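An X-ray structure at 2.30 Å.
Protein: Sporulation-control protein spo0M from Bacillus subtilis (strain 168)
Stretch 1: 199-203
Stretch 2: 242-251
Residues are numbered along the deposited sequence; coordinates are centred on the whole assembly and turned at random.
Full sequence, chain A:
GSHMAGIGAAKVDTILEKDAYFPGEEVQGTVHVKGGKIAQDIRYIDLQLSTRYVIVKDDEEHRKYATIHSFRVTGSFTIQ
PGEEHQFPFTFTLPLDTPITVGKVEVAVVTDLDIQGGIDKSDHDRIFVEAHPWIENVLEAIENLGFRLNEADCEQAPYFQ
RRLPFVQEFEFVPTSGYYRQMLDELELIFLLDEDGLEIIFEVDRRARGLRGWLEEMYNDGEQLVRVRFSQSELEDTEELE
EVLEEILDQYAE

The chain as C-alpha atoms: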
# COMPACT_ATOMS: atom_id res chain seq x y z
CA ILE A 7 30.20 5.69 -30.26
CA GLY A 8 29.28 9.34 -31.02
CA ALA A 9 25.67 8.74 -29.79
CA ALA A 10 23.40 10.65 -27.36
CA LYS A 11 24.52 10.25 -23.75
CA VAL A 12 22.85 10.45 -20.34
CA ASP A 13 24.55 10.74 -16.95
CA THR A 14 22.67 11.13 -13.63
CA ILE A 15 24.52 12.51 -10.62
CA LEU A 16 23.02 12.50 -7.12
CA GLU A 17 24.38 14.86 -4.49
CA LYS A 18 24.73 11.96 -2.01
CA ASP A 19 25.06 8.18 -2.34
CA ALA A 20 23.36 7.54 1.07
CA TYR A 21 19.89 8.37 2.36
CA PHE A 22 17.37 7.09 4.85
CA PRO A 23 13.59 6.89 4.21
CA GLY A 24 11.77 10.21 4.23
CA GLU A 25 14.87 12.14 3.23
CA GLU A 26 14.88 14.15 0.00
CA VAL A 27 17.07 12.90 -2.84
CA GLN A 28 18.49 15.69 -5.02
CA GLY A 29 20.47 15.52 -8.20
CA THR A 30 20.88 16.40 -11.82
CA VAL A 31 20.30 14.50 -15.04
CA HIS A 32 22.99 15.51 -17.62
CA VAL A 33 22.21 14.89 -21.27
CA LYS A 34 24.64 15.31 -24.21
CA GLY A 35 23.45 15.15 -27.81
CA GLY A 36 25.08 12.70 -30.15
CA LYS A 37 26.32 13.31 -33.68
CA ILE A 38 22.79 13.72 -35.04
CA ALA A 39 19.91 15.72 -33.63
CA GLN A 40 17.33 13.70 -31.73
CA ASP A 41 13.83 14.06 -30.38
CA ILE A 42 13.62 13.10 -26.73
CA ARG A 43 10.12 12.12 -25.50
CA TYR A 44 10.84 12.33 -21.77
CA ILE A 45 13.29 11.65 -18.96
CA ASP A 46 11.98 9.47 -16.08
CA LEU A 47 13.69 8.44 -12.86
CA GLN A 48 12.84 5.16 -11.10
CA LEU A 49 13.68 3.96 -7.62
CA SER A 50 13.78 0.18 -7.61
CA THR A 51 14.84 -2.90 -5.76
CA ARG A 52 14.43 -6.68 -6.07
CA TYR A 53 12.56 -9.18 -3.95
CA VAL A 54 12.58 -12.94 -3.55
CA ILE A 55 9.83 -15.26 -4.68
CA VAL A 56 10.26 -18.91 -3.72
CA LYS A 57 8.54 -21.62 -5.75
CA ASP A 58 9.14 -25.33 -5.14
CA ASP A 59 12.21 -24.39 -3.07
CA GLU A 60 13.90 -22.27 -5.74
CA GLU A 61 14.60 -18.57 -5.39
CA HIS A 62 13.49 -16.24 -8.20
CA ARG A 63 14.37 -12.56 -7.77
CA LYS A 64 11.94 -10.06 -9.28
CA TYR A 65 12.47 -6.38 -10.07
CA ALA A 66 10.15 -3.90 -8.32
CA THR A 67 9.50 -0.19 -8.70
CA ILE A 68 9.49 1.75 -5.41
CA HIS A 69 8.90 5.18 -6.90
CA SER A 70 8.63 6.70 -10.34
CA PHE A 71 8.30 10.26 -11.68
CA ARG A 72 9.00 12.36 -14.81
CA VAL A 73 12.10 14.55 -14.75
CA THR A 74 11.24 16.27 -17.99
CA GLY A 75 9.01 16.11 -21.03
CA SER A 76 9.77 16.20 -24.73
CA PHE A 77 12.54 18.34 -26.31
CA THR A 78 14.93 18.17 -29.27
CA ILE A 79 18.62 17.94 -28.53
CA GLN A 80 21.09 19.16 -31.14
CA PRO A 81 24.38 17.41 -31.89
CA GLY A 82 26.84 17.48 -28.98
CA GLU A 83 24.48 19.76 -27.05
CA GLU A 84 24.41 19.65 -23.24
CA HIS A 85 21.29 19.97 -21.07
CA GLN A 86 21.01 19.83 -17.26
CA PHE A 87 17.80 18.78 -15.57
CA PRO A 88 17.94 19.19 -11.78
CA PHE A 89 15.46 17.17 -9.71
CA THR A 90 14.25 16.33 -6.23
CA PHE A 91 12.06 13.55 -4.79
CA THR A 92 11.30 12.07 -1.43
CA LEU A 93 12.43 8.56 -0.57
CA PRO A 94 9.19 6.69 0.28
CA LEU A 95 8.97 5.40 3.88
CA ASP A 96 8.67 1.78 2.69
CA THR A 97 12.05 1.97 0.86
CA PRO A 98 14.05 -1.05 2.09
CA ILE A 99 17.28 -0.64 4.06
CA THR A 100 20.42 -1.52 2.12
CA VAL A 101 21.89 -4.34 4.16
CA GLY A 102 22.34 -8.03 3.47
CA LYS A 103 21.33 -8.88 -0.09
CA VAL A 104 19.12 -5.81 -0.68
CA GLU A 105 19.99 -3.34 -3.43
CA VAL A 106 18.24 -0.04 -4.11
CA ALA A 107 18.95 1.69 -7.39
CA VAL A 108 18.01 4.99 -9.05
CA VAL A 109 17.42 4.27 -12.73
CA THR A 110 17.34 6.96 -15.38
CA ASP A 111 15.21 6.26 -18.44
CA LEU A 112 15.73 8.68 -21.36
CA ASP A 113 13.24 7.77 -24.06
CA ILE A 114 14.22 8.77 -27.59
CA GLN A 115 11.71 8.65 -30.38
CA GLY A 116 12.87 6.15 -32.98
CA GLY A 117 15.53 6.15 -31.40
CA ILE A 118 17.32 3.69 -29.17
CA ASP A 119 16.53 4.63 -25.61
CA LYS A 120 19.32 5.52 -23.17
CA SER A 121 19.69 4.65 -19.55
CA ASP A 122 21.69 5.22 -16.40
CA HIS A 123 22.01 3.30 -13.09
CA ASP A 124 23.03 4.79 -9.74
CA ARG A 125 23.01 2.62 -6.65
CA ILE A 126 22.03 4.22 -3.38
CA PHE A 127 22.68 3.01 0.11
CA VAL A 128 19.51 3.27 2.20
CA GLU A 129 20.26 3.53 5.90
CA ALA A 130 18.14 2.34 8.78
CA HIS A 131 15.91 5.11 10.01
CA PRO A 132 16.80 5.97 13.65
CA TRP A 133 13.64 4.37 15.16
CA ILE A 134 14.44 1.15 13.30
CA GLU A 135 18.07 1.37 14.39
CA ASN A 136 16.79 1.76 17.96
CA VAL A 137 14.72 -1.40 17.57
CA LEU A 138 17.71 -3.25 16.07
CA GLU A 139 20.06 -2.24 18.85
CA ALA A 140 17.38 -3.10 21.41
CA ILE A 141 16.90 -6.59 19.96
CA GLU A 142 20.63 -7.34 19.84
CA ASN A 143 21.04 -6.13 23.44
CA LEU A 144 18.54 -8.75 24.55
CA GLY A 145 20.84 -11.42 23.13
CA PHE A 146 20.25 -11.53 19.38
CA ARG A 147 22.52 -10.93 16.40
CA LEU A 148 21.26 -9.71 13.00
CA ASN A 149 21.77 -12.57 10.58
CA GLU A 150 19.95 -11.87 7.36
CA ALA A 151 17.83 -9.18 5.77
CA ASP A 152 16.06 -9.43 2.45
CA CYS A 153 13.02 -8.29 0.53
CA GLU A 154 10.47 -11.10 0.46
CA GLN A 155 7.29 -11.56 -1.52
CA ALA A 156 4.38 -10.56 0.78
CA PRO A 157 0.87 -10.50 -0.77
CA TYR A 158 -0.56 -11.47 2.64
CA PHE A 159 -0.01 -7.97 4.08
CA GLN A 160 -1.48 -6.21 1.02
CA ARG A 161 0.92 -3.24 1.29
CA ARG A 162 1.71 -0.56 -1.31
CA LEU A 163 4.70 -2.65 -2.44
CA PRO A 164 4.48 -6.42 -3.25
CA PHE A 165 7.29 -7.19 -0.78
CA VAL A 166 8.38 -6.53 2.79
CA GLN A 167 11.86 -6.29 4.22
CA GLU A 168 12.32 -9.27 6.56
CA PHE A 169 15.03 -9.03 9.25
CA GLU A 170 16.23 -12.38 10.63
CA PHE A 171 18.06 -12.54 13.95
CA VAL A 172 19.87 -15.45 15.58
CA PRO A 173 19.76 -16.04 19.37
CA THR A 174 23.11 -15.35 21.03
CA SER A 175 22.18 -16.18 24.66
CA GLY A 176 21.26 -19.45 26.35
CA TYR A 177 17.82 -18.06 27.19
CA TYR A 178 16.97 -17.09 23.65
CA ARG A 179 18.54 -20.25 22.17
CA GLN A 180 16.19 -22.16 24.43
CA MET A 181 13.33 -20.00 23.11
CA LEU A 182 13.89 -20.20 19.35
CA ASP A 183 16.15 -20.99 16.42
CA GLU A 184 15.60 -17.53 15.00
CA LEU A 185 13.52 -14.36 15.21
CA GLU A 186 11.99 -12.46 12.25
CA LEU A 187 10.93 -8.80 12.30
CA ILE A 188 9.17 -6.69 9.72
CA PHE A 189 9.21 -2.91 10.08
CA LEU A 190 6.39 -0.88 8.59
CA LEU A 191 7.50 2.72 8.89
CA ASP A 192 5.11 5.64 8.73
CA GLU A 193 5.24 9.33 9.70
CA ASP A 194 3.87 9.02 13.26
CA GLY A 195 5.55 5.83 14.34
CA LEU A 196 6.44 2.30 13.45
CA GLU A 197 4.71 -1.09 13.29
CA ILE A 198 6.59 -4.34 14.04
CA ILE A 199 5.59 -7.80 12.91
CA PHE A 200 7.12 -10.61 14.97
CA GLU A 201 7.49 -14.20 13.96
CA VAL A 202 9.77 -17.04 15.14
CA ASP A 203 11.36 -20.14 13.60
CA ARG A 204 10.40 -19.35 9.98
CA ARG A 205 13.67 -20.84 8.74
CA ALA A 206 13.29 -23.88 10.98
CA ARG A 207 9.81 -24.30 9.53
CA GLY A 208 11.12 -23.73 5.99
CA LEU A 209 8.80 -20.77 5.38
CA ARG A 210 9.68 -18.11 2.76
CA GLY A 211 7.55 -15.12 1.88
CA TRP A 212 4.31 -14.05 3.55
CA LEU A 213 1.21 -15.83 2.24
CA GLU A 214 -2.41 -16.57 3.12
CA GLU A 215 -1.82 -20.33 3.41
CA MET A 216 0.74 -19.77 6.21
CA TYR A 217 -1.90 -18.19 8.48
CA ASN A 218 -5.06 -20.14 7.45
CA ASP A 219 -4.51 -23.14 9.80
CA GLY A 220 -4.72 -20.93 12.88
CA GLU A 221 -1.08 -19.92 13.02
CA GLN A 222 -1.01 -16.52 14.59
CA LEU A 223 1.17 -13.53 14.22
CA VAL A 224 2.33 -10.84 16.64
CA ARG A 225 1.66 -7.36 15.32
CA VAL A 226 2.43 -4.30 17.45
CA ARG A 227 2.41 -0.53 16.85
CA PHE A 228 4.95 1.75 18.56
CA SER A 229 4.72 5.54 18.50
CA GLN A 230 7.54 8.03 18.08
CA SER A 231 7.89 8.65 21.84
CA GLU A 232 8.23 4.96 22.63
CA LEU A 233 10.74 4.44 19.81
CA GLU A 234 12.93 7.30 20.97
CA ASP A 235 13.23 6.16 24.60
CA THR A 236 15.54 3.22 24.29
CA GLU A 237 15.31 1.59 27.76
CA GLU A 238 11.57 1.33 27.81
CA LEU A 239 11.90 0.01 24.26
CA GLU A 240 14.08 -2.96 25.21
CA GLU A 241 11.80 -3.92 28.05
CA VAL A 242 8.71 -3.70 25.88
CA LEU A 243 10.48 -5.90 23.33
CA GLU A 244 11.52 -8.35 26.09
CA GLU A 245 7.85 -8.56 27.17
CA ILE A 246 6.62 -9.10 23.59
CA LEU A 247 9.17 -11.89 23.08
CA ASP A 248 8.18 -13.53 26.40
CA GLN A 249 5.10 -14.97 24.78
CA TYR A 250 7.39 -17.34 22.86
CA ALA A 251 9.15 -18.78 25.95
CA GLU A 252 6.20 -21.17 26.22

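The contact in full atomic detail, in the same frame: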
# COMPACT_ATOMS: atom_id res chain seq x y z
N ILE A 199 6.16 -6.47 13.01
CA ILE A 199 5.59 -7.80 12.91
C ILE A 199 6.64 -8.79 13.40
O ILE A 199 7.81 -8.73 12.99
CB ILE A 199 5.14 -8.11 11.48
CG1 ILE A 199 4.06 -7.12 11.05
CG2 ILE A 199 4.66 -9.54 11.36
CD1 ILE A 199 3.71 -7.20 9.58
N PHE A 200 6.24 -9.65 14.32
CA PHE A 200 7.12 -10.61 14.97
C PHE A 200 6.75 -11.99 14.50
O PHE A 200 5.58 -12.32 14.39
CB PHE A 200 7.00 -10.54 16.50
CG PHE A 200 7.44 -9.23 17.09
CD1 PHE A 200 6.60 -8.12 17.04
CD2 PHE A 200 8.65 -9.12 17.74
CE1 PHE A 200 6.99 -6.92 17.60
CE2 PHE A 200 9.04 -7.92 18.30
CZ PHE A 200 8.20 -6.82 18.23
N GLU A 201 7.75 -12.81 14.24
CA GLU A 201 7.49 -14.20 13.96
C GLU A 201 8.73 -14.98 14.42
O GLU A 201 9.79 -14.38 14.60
CB GLU A 201 7.13 -14.35 12.47
CG GLU A 201 6.80 -15.72 11.93
CD GLU A 201 5.54 -16.35 12.47
OE1 GLU A 201 4.42 -15.91 12.15
OE2 GLU A 201 5.70 -17.34 13.18
N VAL A 202 8.61 -16.28 14.71
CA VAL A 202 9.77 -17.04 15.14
C VAL A 202 9.87 -18.32 14.32
O VAL A 202 8.86 -18.81 13.82
CB VAL A 202 9.73 -17.42 16.65
CG1 VAL A 202 9.50 -16.17 17.52
CG2 VAL A 202 8.67 -18.45 16.91
N ASP A 203 11.10 -18.81 14.17
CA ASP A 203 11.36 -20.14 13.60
C ASP A 203 10.83 -20.32 12.18
O ASP A 203 10.53 -21.44 11.77
CB ASP A 203 10.76 -21.25 14.50
CG ASP A 203 11.49 -21.41 15.85
OD1 ASP A 203 12.65 -20.95 15.98
OD2 ASP A 203 10.92 -22.05 16.78
N VAL A 242 9.93 -3.37 26.60
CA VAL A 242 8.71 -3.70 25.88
C VAL A 242 8.96 -4.86 24.93
O VAL A 242 8.16 -5.80 24.82
CB VAL A 242 8.16 -2.48 25.09
CG1 VAL A 242 7.00 -2.90 24.18
CG2 VAL A 242 7.71 -1.39 26.05
N LEU A 243 10.11 -4.83 24.26
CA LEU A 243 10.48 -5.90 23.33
C LEU A 243 10.69 -7.22 24.07
O LEU A 243 10.21 -8.28 23.62
CB LEU A 243 11.72 -5.48 22.53
CG LEU A 243 11.38 -4.30 21.60
CD1 LEU A 243 12.61 -3.70 20.97
CD2 LEU A 243 10.36 -4.71 20.54
N GLU A 244 11.36 -7.17 25.22
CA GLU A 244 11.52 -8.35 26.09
C GLU A 244 10.16 -8.97 26.46
O GLU A 244 9.95 -10.20 26.36
CB GLU A 244 12.32 -7.96 27.34
CG GLU A 244 12.87 -9.13 28.15
CD GLU A 244 13.72 -8.67 29.34
OE1 GLU A 244 13.38 -7.66 29.98
OE2 GLU A 244 14.79 -9.28 29.57
N GLU A 245 9.22 -8.12 26.87
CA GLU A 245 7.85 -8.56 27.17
C GLU A 245 7.14 -9.21 25.97
O GLU A 245 6.48 -10.24 26.13
CB GLU A 245 6.98 -7.41 27.69
CG GLU A 245 5.64 -7.90 28.27
CD GLU A 245 4.98 -6.92 29.23
OE1 GLU A 245 5.62 -5.93 29.63
OE2 GLU A 245 3.79 -7.14 29.58
N ILE A 246 7.23 -8.56 24.81
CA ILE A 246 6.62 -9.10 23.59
C ILE A 246 7.18 -10.48 23.27
O ILE A 246 6.43 -11.41 22.95
CB ILE A 246 6.83 -8.16 22.36
CG1 ILE A 246 6.17 -6.80 22.62
CG2 ILE A 246 6.26 -8.80 21.12
CD1 ILE A 246 6.41 -5.74 21.55
N LEU A 247 8.51 -10.61 23.36
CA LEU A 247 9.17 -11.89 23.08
C LEU A 247 8.83 -12.96 24.13
O LEU A 247 8.93 -14.16 23.83
CB LEU A 247 10.68 -11.73 23.00
CG LEU A 247 11.19 -10.82 21.89
CD1 LEU A 247 12.70 -10.75 21.94
CD2 LEU A 247 10.69 -11.31 20.53
N ASP A 248 8.41 -12.55 25.34
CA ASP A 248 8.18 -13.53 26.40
C ASP A 248 7.07 -14.49 26.03
O ASP A 248 7.02 -15.61 26.54
CB ASP A 248 7.83 -12.86 27.73
CG ASP A 248 7.45 -13.87 28.83
OD1 ASP A 248 8.36 -14.47 29.44
OD2 ASP A 248 6.23 -14.06 29.08
N GLN A 249 6.20 -14.09 25.11
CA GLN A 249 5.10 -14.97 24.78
C GLN A 249 5.55 -16.20 24.01
O GLN A 249 4.76 -17.11 23.79
CB GLN A 249 4.06 -14.22 23.99
CG GLN A 249 4.54 -13.85 22.60
CD GLN A 249 3.46 -13.15 21.84
OE1 GLN A 249 2.57 -13.79 21.28
NE2 GLN A 249 3.52 -11.81 21.82
N TYR A 250 6.82 -16.20 23.58
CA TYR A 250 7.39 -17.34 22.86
C TYR A 250 8.19 -18.29 23.77
O TYR A 250 8.62 -19.36 23.33
CB TYR A 250 8.32 -16.83 21.73
CG TYR A 250 7.62 -16.00 20.66
CD1 TYR A 250 6.69 -16.58 19.81
CD2 TYR A 250 7.88 -14.64 20.53
CE1 TYR A 250 6.03 -15.83 18.86
CE2 TYR A 250 7.23 -13.87 19.57
CZ TYR A 250 6.30 -14.49 18.74
OH TYR A 250 5.63 -13.77 17.78
N ALA A 251 8.35 -17.94 25.05
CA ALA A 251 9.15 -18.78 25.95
C ALA A 251 8.42 -20.09 26.19
O ALA A 251 9.05 -21.14 26.32
CB ALA A 251 9.43 -18.07 27.28

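The strand at 199-202 and the helix that enters stretch 2 at 242 pack without a single hydrogen bond between them; the contact is apolar and buries 308 Å² summed over both sides. Their axes approach to 10.5 Å at 47° between N-to-C directions, a spacing that side chains fill and that keeps the two backbones out of contact with each other. From the strand, Phe200 and Val202 supply nearly all the covered area, because alternation directs their CA-to-CB bonds toward stretch 2 while that of Glu201, between them, points away.

Walking along stretch 2, Val242 stays out of reach and the contact opens at Leu243. Its CA-to-CB bond points sideways, yet with chi1 m and chi2 t the end of the side chain comes nearer, and CD2 lies 3.8 Å from CZ of Phe200, at the ring edge near its plane. Glu244 and Glu245 are exposed and make no contact, as suits carboxylates on the outer side of a helix.

Ile246, about one turn after Leu243, points toward the strand and uses both branches. Its CG2 sits 3.9 Å from the centroid of the Phe200 ring and only 5° off the ring normal, a CH-pi contact over the face, while its CD1 reaches CZ of Phe200 at 3.9 Å. Beta-branching suits this place: one methyl covers the ring face and the longer arm extends to the ring's tip. Leu247 again starts sideways and ends nearer, bringing CD2 to 4.1 Å from CD2 of Phe200, in an oblique position. Phe200, buried with chi1 m, thus meets three aliphatic side chains, and 105 Å² of it is covered by stretch 2, the largest share of any residue here.

Asp248 is exposed and takes no part. Gln249 does not touch the strand; its NE2 instead donates to Ile246 O at 3.1 Å (146° at the hydrogen), a bond within its own stretch.

Tyr250 closes the contact. Its backbone N bonds to Leu247 O at 2.9 Å, and its side chain, chi1 m, points toward the strand. Val202 CG1 lies 3.5 Å from the centroid of the tyrosine ring, 4° off the normal, so a compact valine methyl sits squarely over a flat aromatic face; the closest pair is Val202 CG1 to Tyr250 CD1 at 3.6 Å. The ring also carries its hydroxyl back toward Phe200, with Tyr250 OH 3.7 Å from both Phe200 O and Phe200 CB. These are packing distances. Ala251, exposed, lies beyond reach.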